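Local coordinates for RPA0582 (Rhodopseudomonas palustris, PDB 3HHL), which is of unknown function but belongs to the DUF1330 family and may pair with a second copy of itself through beta strands, at the interface of chains A and B. Numbering follows the deposited sequence. Chains: chain A, RPA0582; chain B, RPA0582.

The interface of chains A and B. Residues chain A 71-76, 90; chain B 28, 127-132.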
loop_
_atom_site.group_PDB
_atom_site.type_symbol
_atom_site.label_atom_id
_atom_site.label_comp_id
_atom_site.label_asym_id
_atom_site.label_seq_id
_atom_site.Cartn_x
_atom_site.Cartn_y
_atom_site.Cartn_z
ATOM N N TRP A 71 2.991 6.057 9.624
ATOM C CA TRP A 71 4.093 5.683 8.709
ATOM C C TRP A 71 3.917 6.417 7.425
ATOM O O TRP A 71 2.816 6.624 6.963
ATOM C CB TRP A 71 4.112 4.178 8.402
ATOM C CG TRP A 71 5.013 3.777 7.255
ATOM C CD1 TRP A 71 6.323 3.491 7.330
ATOM C CD2 TRP A 71 4.653 3.617 5.884
ATOM N NE1 TRP A 71 6.827 3.179 6.094
ATOM C CE2 TRP A 71 5.820 3.250 5.185
ATOM C CE3 TRP A 71 3.474 3.756 5.185
ATOM C CZ2 TRP A 71 5.843 3.001 3.833
ATOM C CZ3 TRP A 71 3.489 3.518 3.827
ATOM C CH2 TRP A 71 4.681 3.140 3.159
ATOM N N GLN A 72 5.024 6.780 6.817
ATOM C CA GLN A 72 4.949 7.522 5.578
ATOM C C GLN A 72 6.204 7.218 4.767
ATOM O O GLN A 72 7.289 7.109 5.344
ATOM C CB GLN A 72 4.880 9.009 5.917
ATOM C CG GLN A 72 4.800 9.894 4.698
ATOM C CD GLN A 72 4.418 11.359 5.000
ATOM O OE1 GLN A 72 4.131 12.112 4.064
ATOM N NE2 GLN A 72 4.414 11.759 6.287
ATOM N N GLY A 73 6.061 7.075 3.450
ATOM C CA GLY A 73 7.214 6.811 2.595
ATOM C C GLY A 73 7.232 7.579 1.307
ATOM O O GLY A 73 6.192 7.953 0.802
ATOM N N GLN A 74 8.428 7.810 0.782
ATOM C CA GLN A 74 8.603 8.400 -0.543
ATOM C C GLN A 74 8.722 7.305 -1.583
ATOM O O GLN A 74 9.619 6.513 -1.531
ATOM C CB GLN A 74 9.824 9.300 -0.558
ATOM C CG GLN A 74 10.222 9.885 -1.890
ATOM C CD GLN A 74 11.594 10.635 -1.771
ATOM O OE1 GLN A 74 11.737 11.526 -0.914
ATOM N NE2 GLN A 74 12.600 10.249 -2.587
ATOM N N PHE A 75 7.834 7.305 -2.563
ATOM C CA PHE A 75 7.801 6.306 -3.604
ATOM C C PHE A 75 9.073 6.352 -4.364
ATOM O O PHE A 75 9.497 7.423 -4.730
ATOM C CB PHE A 75 6.640 6.599 -4.519
ATOM C CG PHE A 75 6.518 5.676 -5.654
ATOM C CD1 PHE A 75 5.757 4.543 -5.556
ATOM C CD2 PHE A 75 7.147 5.950 -6.864
ATOM C CE1 PHE A 75 5.618 3.668 -6.652
ATOM C CE2 PHE A 75 7.018 5.069 -7.948
ATOM C CZ PHE A 75 6.252 3.924 -7.832
ATOM N N GLU A 76 9.701 5.192 -4.583
ATOM C CA GLU A 76 10.933 5.079 -5.382
ATOM C C GLU A 76 10.815 4.150 -6.595
ATOM O O GLU A 76 11.459 4.372 -7.600
ATOM C CB GLU A 76 12.090 4.608 -4.469
ATOM C CG GLU A 76 12.571 5.652 -3.457
ATOM C CD GLU A 76 13.745 5.207 -2.576
ATOM O OE1 GLU A 76 13.741 4.048 -2.096
ATOM O OE2 GLU A 76 14.654 6.053 -2.311
ATOM N N VAL A 90 2.344 8.240 -0.107
ATOM C CA VAL A 90 2.047 6.918 0.401
ATOM C C VAL A 90 2.217 6.951 1.885
ATOM O O VAL A 90 3.284 7.256 2.364
ATOM C CB VAL A 90 2.961 5.855 -0.155
ATOM C CG1 VAL A 90 2.576 4.486 0.405
ATOM C CG2 VAL A 90 2.867 5.841 -1.618
ATOM N N LEU B 28 6.627 -2.193 0.552
ATOM C CA LEU B 28 5.186 -2.378 0.774
ATOM C C LEU B 28 4.712 -3.472 -0.174
ATOM O O LEU B 28 4.861 -3.333 -1.401
ATOM C CB LEU B 28 4.444 -1.079 0.532
ATOM C CG LEU B 28 2.922 -1.107 0.558
ATOM C CD1 LEU B 28 2.323 -1.637 1.877
ATOM C CD2 LEU B 28 2.413 0.323 0.252
ATOM N N ILE B 127 6.073 -2.326 -3.709
ATOM C CA ILE B 127 6.373 -0.916 -3.871
ATOM C C ILE B 127 7.573 -0.563 -3.027
ATOM O O ILE B 127 7.585 -0.826 -1.819
ATOM C CB ILE B 127 5.180 -0.057 -3.439
ATOM C CG1 ILE B 127 3.904 -0.545 -4.179
ATOM C CG2 ILE B 127 5.465 1.410 -3.693
ATOM C CD1 ILE B 127 2.637 0.221 -3.832
ATOM N N ARG B 128 8.579 0.029 -3.658
ATOM C CA ARG B 128 9.773 0.395 -2.951
ATOM C C ARG B 128 9.633 1.817 -2.465
ATOM O O ARG B 128 9.366 2.698 -3.281
ATOM C CB ARG B 128 10.985 0.305 -3.836
ATOM C CG ARG B 128 12.276 0.679 -3.096
ATOM C CD ARG B 128 13.427 0.817 -4.078
ATOM N NE ARG B 128 14.433 1.738 -3.617
ATOM C CZ ARG B 128 15.688 1.758 -4.016
ATOM N NH1 ARG B 128 16.127 0.895 -4.904
ATOM N NH2 ARG B 128 16.514 2.660 -3.507
ATOM N N LEU B 129 9.842 2.036 -1.148
ATOM C CA LEU B 129 9.791 3.380 -0.573
ATOM C C LEU B 129 10.989 3.716 0.287
ATOM O O LEU B 129 11.576 2.838 0.906
ATOM C CB LEU B 129 8.538 3.536 0.272
ATOM C CG LEU B 129 7.230 3.180 -0.461
ATOM C CD1 LEU B 129 6.666 1.890 0.121
ATOM C CD2 LEU B 129 6.197 4.297 -0.431
ATOM N N LYS B 130 11.348 4.994 0.326
ATOM C CA LYS B 130 12.268 5.502 1.319
ATOM C C LYS B 130 11.440 5.947 2.522
ATOM O O LYS B 130 10.583 6.789 2.384
ATOM C CB LYS B 130 13.012 6.708 0.799
ATOM C CG LYS B 130 13.992 7.259 1.834
ATOM C CD LYS B 130 14.278 8.719 1.695
ATOM C CE LYS B 130 15.456 9.013 0.827
ATOM N NZ LYS B 130 16.664 9.121 1.714
ATOM N N PRO B 131 11.698 5.396 3.706
ATOM C CA PRO B 131 10.976 5.859 4.889
ATOM C C PRO B 131 11.150 7.354 5.166
ATOM O O PRO B 131 12.234 7.866 5.023
ATOM C CB PRO B 131 11.607 5.054 6.035
ATOM C CG PRO B 131 12.362 4.023 5.417
ATOM C CD PRO B 131 12.780 4.491 4.067
ATOM N N LEU B 132 10.078 8.019 5.572
ATOM C CA LEU B 132 10.120 9.430 5.972
ATOM C C LEU B 132 9.746 9.620 7.433
ATOM O O LEU B 132 9.034 8.809 7.984
ATOM C CB LEU B 132 9.162 10.239 5.126
ATOM C CG LEU B 132 9.370 10.200 3.625
ATOM C CD1 LEU B 132 8.212 10.831 2.904
ATOM C CD2 LEU B 132 10.671 10.871 3.232
HETATM O O HOH W 1 7.361 6.724 8.465
#
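Strand 71-78 of chain A and strand 124-131 of chain B run antiparallel and join edge to edge, so the beta-sheet continues across the chains. A:Gln74 and B:Lys130 form the central pair. A:Gln74 N donates to B:Lys130 O at 2.9 Å, and B:Lys130 N returns a bond to A:Gln74 O, on a lone pair of that carbonyl. A:Glu76 N to B:Arg128 O and B:Leu132 N to A:Gln72 O extend the ladder; the latter donor sits above the carbonyl plane.

One sheet face is apolar and well packed. B:Leu129, with CG anti to its carbonyl carbon (chi1 -53°), sends its two methyls apart. It crosses A:Val90 at about a right angle and brings CD2 3.6 Å from its CB. CD1 meets the A:Trp71 ring at its edge, in plane, 3.8 Å from CH2. B:Ile127 likewise crosses A:Phe75, its CG2 3.7 Å from ring CD1.

The other face is mostly polar and looser, though B:Leu132 lays CD1 over the A:Gly73–A:Gln74 backbone, 4.0 Å from A:Gln72 CG. B:Arg128 is extended from CG to NE, and NE forms a salt bridge to A:Glu76 OE1 at 2.9 Å. The acid oxygen lies in the guanidinium plane but is met from above the carboxylate plane; the planes are 74° apart. NH2 adds a weak bond. An alanine at B:Arg128 would remove this guanidinium and probably leave the A:Glu76 carboxylate less firmly held. N-methylated B:Lys130 packs CB against A:Glu76 OE2 at 3.6 Å; its amine stays apart from the acid. At the far end, water 1 bridges A:Gln72 N and O to B:Leu132 O, 2.7 Å from the latter.

The site ties the two copies together in the deposited assembly, possibly a natural dimer.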